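Local coordinates for scyllo-inosose 3-dehydrogenase (Thermotoga maritima, PDB 3IP1), which catalyses the NAD(+)-dependent oxidation of scyllo-inosose to 3-dehydro-scyllo-inosose, probably as a step of myo-inositol breakdown, and binds two zinc ions per subunit, at residues C126-W132 with H344-F350; I205-G209 with I338-Q342; G280-F286 with V303-G309. All coordinates share one frame; numbering follows the deposited sequence.

Contact 1 (C126-W132 with H344-F350)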
ATOM      1  N   CYS A 126     -25.926   9.523 -13.663  1.00 25.28           N
ATOM      2  CA  CYS A 126     -26.201   9.654 -12.241  1.00 25.58           C
ATOM      3  C   CYS A 126     -25.218  10.700 -11.722  1.00 25.50           C
ATOM      4  O   CYS A 126     -24.296  11.087 -12.434  1.00 26.02           O
ATOM      5  CB  CYS A 126     -26.014   8.322 -11.522  1.00 25.11           C
ATOM      6  SG  CYS A 126     -24.321   7.711 -11.576  1.00 26.97           S
ATOM      7  N   ALA A 127     -25.390  11.160 -10.489  1.00 25.80           N
ATOM      8  CA  ALA A 127     -24.466  12.156  -9.972  1.00 26.12           C
ATOM      9  C   ALA A 127     -24.116  11.962  -8.503  1.00 26.62           C
ATOM     10  O   ALA A 127     -24.840  11.305  -7.746  1.00 26.65           O
ATOM     11  CB  ALA A 127     -24.972  13.570 -10.246  1.00 26.33           C
ATOM     12  N   GLU A 128     -22.969  12.505  -8.123  1.00 26.73           N
ATOM     13  CA  GLU A 128     -22.504  12.445  -6.754  1.00 27.47           C
ATOM     14  C   GLU A 128     -23.310  13.433  -5.899  1.00 27.40           C
ATOM     15  O   GLU A 128     -23.801  14.450  -6.399  1.00 28.49           O
ATOM     16  CB  GLU A 128     -20.998  12.754  -6.683  1.00 27.06           C
ATOM     17  CG  GLU A 128     -20.165  11.912  -7.644  1.00 29.04           C
ATOM     18  CD  GLU A 128     -18.693  12.278  -7.661  1.00 29.19           C
ATOM     19  OE1 GLU A 128     -18.191  12.904  -6.713  1.00 31.94           O
ATOM     20  OE2 GLU A 128     -18.019  11.933  -8.638  1.00 31.65           O
ATOM     21  N   GLU A 129     -23.431  13.120  -4.621  1.00 26.80           N
ATOM     22  CA  GLU A 129     -24.104  13.975  -3.648  1.00 26.88           C
ATOM     23  C   GLU A 129     -23.122  14.928  -2.907  1.00 27.27           C
ATOM     24  O   GLU A 129     -23.527  16.021  -2.470  1.00 26.91           O
ATOM     25  CB  GLU A 129     -24.911  13.077  -2.687  1.00 26.46           C
ATOM     26  CG  GLU A 129     -25.555  13.750  -1.486  1.00 25.78           C
ATOM     27  CD  GLU A 129     -24.590  13.962  -0.313  1.00 25.64           C
ATOM     28  OE1 GLU A 129     -23.503  13.365  -0.273  1.00 23.30           O
ATOM     29  OE2 GLU A 129     -24.933  14.741   0.585  1.00 26.15           O
HETATM   30  N   MSE A 130     -21.858  14.519  -2.776  1.00 27.46           N
HETATM   31  CA  MSE A 130     -20.836  15.344  -2.127  1.00 29.02           C
HETATM   32  C   MSE A 130     -20.321  16.340  -3.149  1.00 28.63           C
HETATM   33  O   MSE A 130     -19.612  15.964  -4.067  1.00 29.46           O
HETATM   34  CB  MSE A 130     -19.660  14.500  -1.618  1.00 29.58           C
HETATM   35  CG  MSE A 130     -20.005  13.325  -0.677  1.00 34.90           C
HETATM   36 SE   MSE A 130     -20.575  13.895   1.117  1.00 45.19          SE
HETATM   37  CE  MSE A 130     -18.784  14.136   1.890  1.00 42.29           C
ATOM     38  N   LEU A 131     -20.687  17.605  -3.004  1.00 28.42           N
ATOM     39  CA  LEU A 131     -20.288  18.609  -3.972  1.00 27.61           C
ATOM     40  C   LEU A 131     -18.964  19.256  -3.533  1.00 27.78           C
ATOM     41  O   LEU A 131     -18.942  20.344  -2.954  1.00 27.01           O
ATOM     42  CB  LEU A 131     -21.426  19.616  -4.225  1.00 27.53           C
ATOM     43  CG  LEU A 131     -22.841  18.996  -4.312  1.00 28.27           C
ATOM     44  CD1 LEU A 131     -23.921  20.067  -4.352  1.00 26.47           C
ATOM     45  CD2 LEU A 131     -23.013  17.967  -5.480  1.00 27.88           C
ATOM     46  N   TRP A 132     -17.868  18.530  -3.782  1.00 27.66           N
ATOM     47  CA  TRP A 132     -16.497  18.963  -3.457  1.00 27.66           C
ATOM     48  C   TRP A 132     -16.044  20.145  -4.328  1.00 28.18           C
ATOM     49  O   TRP A 132     -16.475  20.288  -5.478  1.00 28.07           O
ATOM     50  CB  TRP A 132     -15.517  17.790  -3.611  1.00 27.52           C
ATOM     51  CG  TRP A 132     -15.795  16.925  -4.823  1.00 27.45           C
ATOM     52  CD1 TRP A 132     -16.579  15.815  -4.863  1.00 27.25           C
ATOM     53  CD2 TRP A 132     -15.296  17.113  -6.159  1.00 27.93           C
ATOM     54  NE1 TRP A 132     -16.604  15.291  -6.142  1.00 28.38           N
ATOM     55  CE2 TRP A 132     -15.824  16.068  -6.954  1.00 27.60           C
ATOM     56  CE3 TRP A 132     -14.444  18.053  -6.759  1.00 29.32           C
ATOM     57  CZ2 TRP A 132     -15.548  15.946  -8.315  1.00 28.62           C
ATOM     58  CZ3 TRP A 132     -14.150  17.914  -8.123  1.00 29.59           C
ATOM     59  CH2 TRP A 132     -14.704  16.871  -8.875  1.00 28.96           C
ATOM     60  N   HIS A 344     -18.612   9.064  -0.967  1.00 25.99           N
ATOM     61  CA  HIS A 344     -18.688   8.187  -2.130  1.00 25.54           C
ATOM     62  C   HIS A 344     -17.928   8.799  -3.315  1.00 25.65           C
ATOM     63  O   HIS A 344     -17.905   8.225  -4.395  1.00 26.03           O
ATOM     64  CB  HIS A 344     -20.160   8.012  -2.494  1.00 25.01           C
ATOM     65  CG  HIS A 344     -20.882   9.314  -2.637  1.00 25.43           C
ATOM     66  ND1 HIS A 344     -21.808   9.760  -1.717  1.00 25.75           N
ATOM     67  CD2 HIS A 344     -20.777  10.293  -3.571  1.00 24.22           C
ATOM     68  CE1 HIS A 344     -22.254  10.950  -2.088  1.00 25.41           C
ATOM     69  NE2 HIS A 344     -21.651  11.292  -3.214  1.00 24.61           N
ATOM     70  N   SER A 345     -17.334   9.967  -3.104  1.00 24.90           N
ATOM     71  CA  SER A 345     -16.636  10.705  -4.180  1.00 25.29           C
ATOM     72  C   SER A 345     -15.185  10.260  -4.318  1.00 24.86           C
ATOM     73  O   SER A 345     -14.663   9.573  -3.442  1.00 24.38           O
ATOM     74  CB  SER A 345     -16.707  12.229  -3.915  1.00 24.84           C
ATOM     75  OG  SER A 345     -18.069  12.659  -3.891  1.00 26.09           O
ATOM     76  N   GLY A 346     -14.560  10.631  -5.435  1.00 25.00           N
ATOM     77  CA  GLY A 346     -13.144  10.398  -5.674  1.00 25.04           C
ATOM     78  C   GLY A 346     -12.789   8.962  -5.989  1.00 25.62           C
ATOM     79  O   GLY A 346     -13.669   8.083  -5.990  1.00 25.08           O
ATOM     80  N   HIS A 347     -11.497   8.735  -6.269  1.00 25.49           N
ATOM     81  CA  HIS A 347     -10.902   7.374  -6.383  1.00 25.41           C
ATOM     82  C   HIS A 347     -11.442   6.532  -7.530  1.00 24.78           C
ATOM     83  O   HIS A 347     -11.049   5.392  -7.687  1.00 25.65           O
ATOM     84  CB  HIS A 347     -11.038   6.607  -5.041  1.00 25.43           C
ATOM     85  CG  HIS A 347     -10.585   7.409  -3.858  1.00 26.68           C
ATOM     86  ND1 HIS A 347      -9.252   7.624  -3.575  1.00 26.23           N
ATOM     87  CD2 HIS A 347     -11.287   8.110  -2.935  1.00 27.23           C
ATOM     88  CE1 HIS A 347      -9.150   8.397  -2.507  1.00 29.14           C
ATOM     89  NE2 HIS A 347     -10.370   8.704  -2.097  1.00 28.66           N
ATOM     90  N   GLY A 348     -12.352   7.096  -8.318  1.00 24.33           N
ATOM     91  CA  GLY A 348     -12.979   6.390  -9.420  1.00 23.73           C
ATOM     92  C   GLY A 348     -13.954   5.350  -8.906  1.00 23.03           C
ATOM     93  O   GLY A 348     -14.161   4.319  -9.537  1.00 22.33           O
ATOM     94  N   THR A 349     -14.542   5.624  -7.752  1.00 22.23           N
ATOM     95  CA  THR A 349     -15.512   4.704  -7.175  1.00 22.60           C
ATOM     96  C   THR A 349     -16.789   4.639  -8.002  1.00 22.31           C
ATOM     97  O   THR A 349     -17.213   3.543  -8.384  1.00 21.75           O
ATOM     98  CB  THR A 349     -15.794   5.057  -5.712  1.00 22.64           C
ATOM     99  OG1 THR A 349     -14.620   4.757  -4.939  1.00 22.74           O
ATOM    100  CG2 THR A 349     -17.006   4.293  -5.165  1.00 23.00           C
ATOM    101  N   PHE A 350     -17.385   5.803  -8.290  1.00 22.59           N
ATOM    102  CA  PHE A 350     -18.602   5.861  -9.118  1.00 22.94           C
ATOM    103  C   PHE A 350     -18.467   5.071 -10.412  1.00 23.18           C
ATOM    104  O   PHE A 350     -19.299   4.224 -10.667  1.00 24.17           O
ATOM    105  CB  PHE A 350     -19.055   7.311  -9.420  1.00 22.77           C
ATOM    106  CG  PHE A 350     -20.245   7.777  -8.605  1.00 22.43           C
ATOM    107  CD1 PHE A 350     -20.221   7.733  -7.202  1.00 23.18           C
ATOM    108  CD2 PHE A 350     -21.378   8.286  -9.234  1.00 21.30           C
ATOM    109  CE1 PHE A 350     -21.301   8.183  -6.441  1.00 20.02           C
ATOM    110  CE2 PHE A 350     -22.484   8.739  -8.482  1.00 22.16           C
ATOM    111  CZ  PHE A 350     -22.447   8.683  -7.087  1.00 21.00           C
TER
HETATM  112  O   HOH W   1     -15.204  11.884  -7.873  1.00 30.91           O
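With chi1 at 52°, CG of His344 sits between its own backbone N and carbonyl carbon, and this turn carries the imidazole across to the bend at Glu128-Met130; Ser345 instead sets OG anti to its carbonyl carbon, where it meets the carboxylate of Glu128. Two successive amides converge on the imidazole: Glu129 N donates to His344 NE2 at 2.9 Å, and Met130 N reaches the same atom at 3.3 Å. Both donors lie tilted from the ring plane, by 25° and 27°. A histidine suits this place because an unprotonated NE2 can accept from two backbone N-H groups. CG of Met130, a selenomethionine in this crystal, packs over one face of the His344 ring, 3.9 Å from its centroid. A leucine in place of His344 would probably leave the amides of Glu129 and Met130 without their shared acceptor and let the bend shift.

Glu128 OE1 is gripped from opposite faces of its plane. Ser345 OG donates to Glu128 OE1 on the anti side at 2.8 Å, while Trp132 NE1 comes to OE1 on the syn side at 2.9 Å, almost straight. The other oxygen, OE2, accepts from Trp173 NE1 and, through a water, is linked to Gly346 N, so the buried carboxylate is well satisfied. Further back, CG of Glu128 stands almost over the centre of the Phe350 ring, and Cys126 SG lies obliquely to that ring, 3.7 Å from Phe350 CE2.

The contact joins strands 124-127 and 130-131 to the turn and start of helix 349-358, just after strand 337-340. Helix 194-207 lies alongside, its metal ligand Glu195 (cadmium occupies the zinc site in this crystal) touching His344; Glu129 touches the ligand His97, and strand 151-152 pairs with strand 130-131.

Contact 2 (I205-G209 with I338-Q342)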
ATOM      1  N   ILE A 205     -13.660  -1.127  -0.101  1.00 23.21           N
ATOM      2  CA  ILE A 205     -12.577  -1.257  -1.082  1.00 22.62           C
ATOM      3  C   ILE A 205     -11.534  -0.173  -0.841  1.00 22.99           C
ATOM      4  O   ILE A 205     -10.352  -0.483  -0.662  1.00 22.96           O
ATOM      5  CB  ILE A 205     -13.105  -1.174  -2.556  1.00 22.07           C
ATOM      6  CG1 ILE A 205     -14.132  -2.271  -2.850  1.00 20.70           C
ATOM      7  CG2 ILE A 205     -11.937  -1.216  -3.583  1.00 22.26           C
ATOM      8  CD1 ILE A 205     -13.716  -3.669  -2.469  1.00 21.05           C
ATOM      9  N   VAL A 206     -11.977   1.088  -0.825  1.00 22.40           N
ATOM     10  CA  VAL A 206     -11.071   2.226  -0.681  1.00 22.96           C
ATOM     11  C   VAL A 206     -10.537   2.425   0.749  1.00 23.59           C
ATOM     12  O   VAL A 206      -9.329   2.442   0.952  1.00 23.42           O
ATOM     13  CB  VAL A 206     -11.713   3.550  -1.178  1.00 22.83           C
ATOM     14  CG1 VAL A 206     -10.680   4.698  -1.138  1.00 23.58           C
ATOM     15  CG2 VAL A 206     -12.274   3.374  -2.612  1.00 24.12           C
ATOM     16  N   ARG A 207     -11.429   2.631   1.722  1.00 23.52           N
ATOM     17  CA  ARG A 207     -11.030   2.802   3.120  1.00 24.31           C
ATOM     18  C   ARG A 207     -10.635   1.491   3.793  1.00 25.17           C
ATOM     19  O   ARG A 207      -9.621   1.424   4.473  1.00 25.50           O
ATOM     20  CB  ARG A 207     -12.168   3.466   3.924  1.00 24.03           C
ATOM     21  CG  ARG A 207     -12.411   4.922   3.551  1.00 23.78           C
ATOM     22  CD  ARG A 207     -11.168   5.758   3.832  1.00 25.19           C
ATOM     23  NE  ARG A 207     -11.020   5.986   5.271  1.00 23.85           N
ATOM     24  CZ  ARG A 207      -9.874   5.947   5.935  1.00 22.86           C
ATOM     25  NH1 ARG A 207      -8.738   5.682   5.311  1.00 24.55           N
ATOM     26  NH2 ARG A 207      -9.866   6.196   7.234  1.00 24.87           N
ATOM     27  N   GLY A 208     -11.464   0.462   3.623  1.00 25.77           N
ATOM     28  CA  GLY A 208     -11.230  -0.841   4.221  1.00 26.49           C
ATOM     29  C   GLY A 208     -10.023  -1.550   3.661  1.00 27.04           C
ATOM     30  O   GLY A 208      -9.479  -2.451   4.304  1.00 27.69           O
ATOM     31  N   GLY A 209      -9.605  -1.147   2.462  1.00 27.24           N
ATOM     32  CA  GLY A 209      -8.449  -1.749   1.805  1.00 26.62           C
ATOM     33  C   GLY A 209      -8.813  -2.916   0.902  1.00 27.29           C
ATOM     34  O   GLY A 209      -7.933  -3.503   0.261  1.00 27.18           O
ATOM     35  N   ILE A 338      -8.722  -0.459  12.576  1.00 24.50           N
ATOM     36  CA  ILE A 338     -10.022   0.179  12.546  1.00 24.74           C
ATOM     37  C   ILE A 338      -9.906   1.407  11.661  1.00 24.61           C
ATOM     38  O   ILE A 338      -9.074   2.273  11.914  1.00 24.25           O
ATOM     39  CB  ILE A 338     -10.430   0.687  13.965  1.00 25.35           C
ATOM     40  CG1 ILE A 338     -10.418  -0.459  14.993  1.00 26.35           C
ATOM     41  CG2 ILE A 338     -11.808   1.391  13.917  1.00 23.39           C
ATOM     42  CD1 ILE A 338     -10.459   0.036  16.413  1.00 27.35           C
ATOM     43  N   VAL A 339     -10.749   1.470  10.640  1.00 25.11           N
ATOM     44  CA  VAL A 339     -10.821   2.629   9.753  1.00 26.59           C
ATOM     45  C   VAL A 339     -12.239   3.207   9.776  1.00 27.13           C
ATOM     46  O   VAL A 339     -13.238   2.481   9.826  1.00 27.90           O
ATOM     47  CB  VAL A 339     -10.386   2.301   8.270  1.00 26.31           C
ATOM     48  CG1 VAL A 339      -8.965   1.720   8.219  1.00 27.22           C
ATOM     49  CG2 VAL A 339     -11.350   1.331   7.602  1.00 28.17           C
ATOM     50  N   GLY A 340     -12.329   4.524   9.754  1.00 27.43           N
ATOM     51  CA  GLY A 340     -13.602   5.156   9.549  1.00 27.27           C
ATOM     52  C   GLY A 340     -13.757   5.465   8.073  1.00 28.06           C
ATOM     53  O   GLY A 340     -12.769   5.632   7.351  1.00 28.95           O
ATOM     54  N   SER A 341     -15.000   5.558   7.625  1.00 28.31           N
ATOM     55  CA  SER A 341     -15.294   5.864   6.232  1.00 29.22           C
ATOM     56  C   SER A 341     -16.473   6.816   6.142  1.00 29.18           C
ATOM     57  O   SER A 341     -17.383   6.754   6.978  1.00 29.94           O
ATOM     58  CB  SER A 341     -15.632   4.575   5.484  1.00 28.87           C
ATOM     59  OG  SER A 341     -15.871   4.840   4.115  1.00 30.94           O
ATOM     60  N   GLN A 342     -16.465   7.684   5.134  1.00 28.90           N
ATOM     61  CA  GLN A 342     -17.642   8.503   4.809  1.00 29.07           C
ATOM     62  C   GLN A 342     -17.607   8.894   3.326  1.00 28.74           C
ATOM     63  O   GLN A 342     -16.513   9.003   2.731  1.00 29.09           O
ATOM     64  CB  GLN A 342     -17.725   9.761   5.687  1.00 29.37           C
ATOM     65  CG  GLN A 342     -16.899  10.955   5.176  1.00 30.90           C
ATOM     66  CD  GLN A 342     -17.069  12.223   6.015  1.00 31.41           C
ATOM     67  OE1 GLN A 342     -17.788  12.228   7.007  1.00 29.91           O
ATOM     68  NE2 GLN A 342     -16.390  13.305   5.612  1.00 30.35           N
TER
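The last strand of the Rossmann-type sheet within this chain, 337-340, meets the C-terminal end of helix 194-207 here, with Arg207 as the main bridge. Its side chain leaves the helix toward the strand and bends at chi2 (-62°) and chi3 (-75°), which brings the guanidinium round to the carbonyl of Gly340. Arg207 NE donates to Gly340 O at 2.7 Å, nearly along the C=O axis, with the oxygen 20° out of the guanidinium plane; a weak second bond from Arg207 NH2 to the same oxygen measures 3.0 Å. An arginine fits because its long, flexible chain can fold back to the carbonyl and its fan of N-H groups can serve several acceptors. NH2 also bonds to Gln337 OE1 of the fourth subunit, whose strand pairs antiparallel with Ile338 and Val339, which continues the sheet into the neighbouring subunit.

Valine is a natural choice beside this polar bridge, since a beta-branched residue suits a strand and offers a compact apolar surface to the helix end: CB of Val339 lies over one face of the guanidinium, offset toward the rim, and Val339 CG2 comes within 3.6 Å of Arg207 O. Val339 CG2 also lies 4.0 Å from Gly208 CA. Beyond Gly340, Ser341 OG is turned anti to the backbone N and packs against the aliphatic stem of the arginine, 3.5 Å from Arg207 CG.

Contact 3 (G280-F286 with V303-G309); sequences GLGAKLF and VIWRARG
Phe286 reaches from strand 285-288 toward helix 293-306, its CB pointing to the helix and CG set anti to the carbonyl carbon (chi1 -61°). Beyond CB and CG the ring has CB of Ala283 over one face, offset toward the rim. Farther out, Phe286 CE1 lies 3.7 Å from Ile304 CG1 and CE2 packs near Val303 CG1; at the tip, CZ comes to 3.6 Å from Val303 CG1, which meets the ring at its edge. A large flat side chain suits a seam lined by branched aliphatic groups.

Where the helix ends, backbone bonds take over. Arg308 N donates to Gly280 O at 2.9 Å, in the carbonyl plane, and Gly309 N to Leu281 O at 3.0 Å. A water joins Gly280 O to Arg306 O. Gly282 must lack a side chain, because a CB there would collide with Ala307 CB, which already lies 3.7 Å from Gly282 CA.

The contact closes part of the beta-alpha-beta unit formed by strand 285-288, helix 293-306 and strand 313-316; strand 216-220 flanks Phe286, and helix 328-333 packs on Ile304.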
ATOM      1  N   GLY A 280     -13.274 -21.234  12.327  1.00 34.05           N
ATOM      2  CA  GLY A 280     -12.308 -20.708  13.289  1.00 32.70           C
ATOM      3  C   GLY A 280     -11.344 -19.674  12.718  1.00 31.86           C
ATOM      4  O   GLY A 280     -10.526 -19.112  13.448  1.00 31.53           O
ATOM      5  N   LEU A 281     -11.435 -19.418  11.417  1.00 31.41           N
ATOM      6  CA  LEU A 281     -10.551 -18.436  10.774  1.00 31.17           C
ATOM      7  C   LEU A 281     -10.939 -16.977  11.020  1.00 30.19           C
ATOM      8  O   LEU A 281     -10.072 -16.091  11.056  1.00 29.59           O
ATOM      9  CB  LEU A 281     -10.435 -18.705   9.264  1.00 31.56           C
ATOM     10  CG  LEU A 281      -9.157 -18.151   8.613  1.00 33.60           C
ATOM     11  CD1 LEU A 281      -7.895 -18.858   9.176  1.00 34.25           C
ATOM     12  CD2 LEU A 281      -9.212 -18.230   7.094  1.00 34.70           C
ATOM     13  N   GLY A 282     -12.238 -16.728  11.185  1.00 29.36           N
ATOM     14  CA  GLY A 282     -12.741 -15.371  11.285  1.00 28.42           C
ATOM     15  C   GLY A 282     -12.776 -14.679   9.939  1.00 27.94           C
ATOM     16  O   GLY A 282     -12.978 -15.327   8.907  1.00 28.18           O
ATOM     17  N   ALA A 283     -12.566 -13.360   9.941  1.00 27.79           N
ATOM     18  CA  ALA A 283     -12.671 -12.551   8.706  1.00 27.55           C
ATOM     19  C   ALA A 283     -11.551 -11.532   8.547  1.00 27.28           C
ATOM     20  O   ALA A 283     -10.970 -11.073   9.533  1.00 27.64           O
ATOM     21  CB  ALA A 283     -14.034 -11.858   8.628  1.00 27.55           C
ATOM     22  N   LYS A 284     -11.241 -11.194   7.297  1.00 27.23           N
ATOM     23  CA  LYS A 284     -10.271 -10.130   6.988  1.00 26.82           C
ATOM     24  C   LYS A 284     -10.901  -8.741   7.162  1.00 27.08           C
ATOM     25  O   LYS A 284     -10.209  -7.769   7.477  1.00 27.32           O
ATOM     26  CB  LYS A 284      -9.704 -10.329   5.565  1.00 26.31           C
ATOM     27  CG  LYS A 284      -8.812  -9.225   5.006  1.00 26.99           C
ATOM     28  CD  LYS A 284      -7.444  -9.115   5.722  1.00 28.98           C
ATOM     29  CE  LYS A 284      -6.781  -7.708   5.426  1.00 30.24           C
ATOM     30  NZ  LYS A 284      -7.612  -6.539   6.013  1.00 31.13           N
ATOM     31  N   LEU A 285     -12.217  -8.647   6.976  1.00 27.50           N
ATOM     32  CA  LEU A 285     -12.898  -7.364   7.047  1.00 27.33           C
ATOM     33  C   LEU A 285     -14.274  -7.460   7.716  1.00 26.99           C
ATOM     34  O   LEU A 285     -15.077  -8.337   7.395  1.00 27.25           O
ATOM     35  CB  LEU A 285     -13.031  -6.768   5.629  1.00 27.89           C
ATOM     36  CG  LEU A 285     -13.806  -5.443   5.471  1.00 29.04           C
ATOM     37  CD1 LEU A 285     -13.012  -4.231   5.997  1.00 27.72           C
ATOM     38  CD2 LEU A 285     -14.190  -5.219   4.018  1.00 29.40           C
ATOM     39  N   PHE A 286     -14.528  -6.538   8.633  1.00 26.70           N
ATOM     40  CA  PHE A 286     -15.835  -6.366   9.245  1.00 26.79           C
ATOM     41  C   PHE A 286     -16.368  -4.991   8.850  1.00 26.50           C
ATOM     42  O   PHE A 286     -15.648  -4.001   8.910  1.00 26.15           O
ATOM     43  CB  PHE A 286     -15.757  -6.457  10.775  1.00 26.89           C
ATOM     44  CG  PHE A 286     -15.252  -7.784  11.302  1.00 25.56           C
ATOM     45  CD1 PHE A 286     -13.896  -8.079  11.282  1.00 24.39           C
ATOM     46  CD2 PHE A 286     -16.148  -8.716  11.853  1.00 25.28           C
ATOM     47  CE1 PHE A 286     -13.415  -9.313  11.787  1.00 26.19           C
ATOM     48  CE2 PHE A 286     -15.701  -9.946  12.363  1.00 23.88           C
ATOM     49  CZ  PHE A 286     -14.337 -10.253  12.337  1.00 24.89           C
ATOM     50  N   VAL A 303     -14.855 -12.133  18.202  1.00 29.31           N
ATOM     51  CA  VAL A 303     -14.488 -12.867  17.002  1.00 28.79           C
ATOM     52  C   VAL A 303     -13.019 -12.602  16.613  1.00 28.77           C
ATOM     53  O   VAL A 303     -12.258 -13.544  16.364  1.00 29.53           O
ATOM     54  CB  VAL A 303     -15.400 -12.546  15.808  1.00 29.23           C
ATOM     55  CG1 VAL A 303     -14.787 -13.115  14.530  1.00 27.88           C
ATOM     56  CG2 VAL A 303     -16.813 -13.126  16.031  1.00 26.97           C
ATOM     57  N   ILE A 304     -12.621 -11.335  16.583  1.00 27.87           N
ATOM     58  CA  ILE A 304     -11.267 -10.988  16.185  1.00 27.33           C
ATOM     59  C   ILE A 304     -10.286 -11.714  17.115  1.00 27.72           C
ATOM     60  O   ILE A 304      -9.340 -12.352  16.655  1.00 27.26           O
ATOM     61  CB  ILE A 304     -11.023  -9.451  16.185  1.00 26.75           C
ATOM     62  CG1 ILE A 304     -11.790  -8.774  15.026  1.00 26.38           C
ATOM     63  CG2 ILE A 304      -9.541  -9.160  16.049  1.00 25.66           C
ATOM     64  CD1 ILE A 304     -11.768  -7.187  15.061  1.00 24.18           C
ATOM     65  N   TRP A 305     -10.557 -11.634  18.417  1.00 28.31           N
ATOM     66  CA  TRP A 305      -9.720 -12.242  19.441  1.00 29.71           C
ATOM     67  C   TRP A 305      -9.595 -13.753  19.252  1.00 29.78           C
ATOM     68  O   TRP A 305      -8.495 -14.277  19.190  1.00 30.19           O
ATOM     69  CB  TRP A 305     -10.274 -11.945  20.833  1.00 30.21           C
ATOM     70  CG  TRP A 305      -9.399 -12.465  21.938  1.00 32.58           C
ATOM     71  CD1 TRP A 305      -9.598 -13.597  22.684  1.00 34.54           C
ATOM     72  CD2 TRP A 305      -8.179 -11.877  22.414  1.00 34.16           C
ATOM     73  NE1 TRP A 305      -8.580 -13.743  23.605  1.00 35.97           N
ATOM     74  CE2 TRP A 305      -7.699 -12.701  23.466  1.00 35.13           C
ATOM     75  CE3 TRP A 305      -7.452 -10.731  22.063  1.00 33.47           C
ATOM     76  CZ2 TRP A 305      -6.525 -12.414  24.170  1.00 35.29           C
ATOM     77  CZ3 TRP A 305      -6.290 -10.441  22.761  1.00 35.40           C
ATOM     78  CH2 TRP A 305      -5.830 -11.287  23.801  1.00 35.97           C
ATOM     79  N   ARG A 306     -10.726 -14.436  19.128  1.00 29.90           N
ATOM     80  CA  ARG A 306     -10.745 -15.897  19.086  1.00 30.19           C
ATOM     81  C   ARG A 306     -10.369 -16.510  17.729  1.00 30.87           C
ATOM     82  O   ARG A 306      -9.940 -17.668  17.676  1.00 30.50           O
ATOM     83  CB  ARG A 306     -12.120 -16.410  19.534  1.00 30.01           C
ATOM     84  CG  ARG A 306     -12.392 -16.197  21.039  1.00 31.01           C
ATOM     85  CD  ARG A 306     -13.811 -16.593  21.422  1.00 30.38           C
ATOM     86  NE  ARG A 306     -14.082 -17.980  21.030  1.00 32.66           N
ATOM     87  CZ  ARG A 306     -15.274 -18.569  21.113  1.00 33.02           C
ATOM     88  NH1 ARG A 306     -16.315 -17.899  21.577  1.00 32.90           N
ATOM     89  NH2 ARG A 306     -15.422 -19.828  20.722  1.00 32.76           N
ATOM     90  N   ALA A 307     -10.558 -15.744  16.644  1.00 30.76           N
ATOM     91  CA  ALA A 307     -10.178 -16.166  15.285  1.00 30.63           C
ATOM     92  C   ALA A 307      -8.686 -16.442  15.126  1.00 30.96           C
ATOM     93  O   ALA A 307      -7.843 -15.826  15.775  1.00 30.52           O
ATOM     94  CB  ALA A 307     -10.613 -15.120  14.254  1.00 30.83           C
ATOM     95  N   ARG A 308      -8.365 -17.351  14.219  1.00 31.46           N
ATOM     96  CA  ARG A 308      -6.976 -17.654  13.929  1.00 32.02           C
ATOM     97  C   ARG A 308      -6.377 -16.720  12.878  1.00 31.43           C
ATOM     98  O   ARG A 308      -5.153 -16.519  12.836  1.00 31.80           O
ATOM     99  CB  ARG A 308      -6.866 -19.103  13.497  1.00 32.64           C
ATOM    100  CG  ARG A 308      -7.434 -20.037  14.554  1.00 36.24           C
ATOM    101  CD  ARG A 308      -7.042 -21.459  14.302  1.00 42.42           C
ATOM    102  NE  ARG A 308      -5.591 -21.614  14.279  1.00 46.54           N
ATOM    103  CZ  ARG A 308      -4.979 -22.767  14.040  1.00 48.67           C
ATOM    104  NH1 ARG A 308      -5.695 -23.862  13.815  1.00 50.29           N
ATOM    105  NH2 ARG A 308      -3.660 -22.826  14.024  1.00 49.36           N
ATOM    106  N   GLY A 309      -7.236 -16.151  12.035  1.00 30.47           N
ATOM    107  CA  GLY A 309      -6.814 -15.150  11.046  1.00 28.65           C
ATOM    108  C   GLY A 309      -6.281 -13.919  11.762  1.00 27.90           C
ATOM    109  O   GLY A 309      -6.603 -13.666  12.917  1.00 27.30           O
TER
HETATM  110  O   HOH W   2     -10.641 -19.822  16.351  1.00 30.77           O

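Overall arrangement
Contact 1 is a buried junction between strands 124-127 and 130-131 and the start of helix 349-358, close to a metal site, and relies on a carboxylate, a histidine and aromatic rings. Contact 2, also buried, has a single arginine holding a carbonyl at the last strand of the Rossmann-type sheet, where it meets another subunit. Contact 3 is only partly buried, is remote from the metal and cofactor sites, and combines apolar packing with backbone hydrogen bonds. Helix 349-358 follows strand 337-340, and Val206 touches Thr349 and His347, so contacts 1 and 2 meet. Contacts 2 and 3 both involve the parallel sheet and touch the fourth subunit, whereas contacts 1 and 3 stay about 13 Å apart at their nearest atoms.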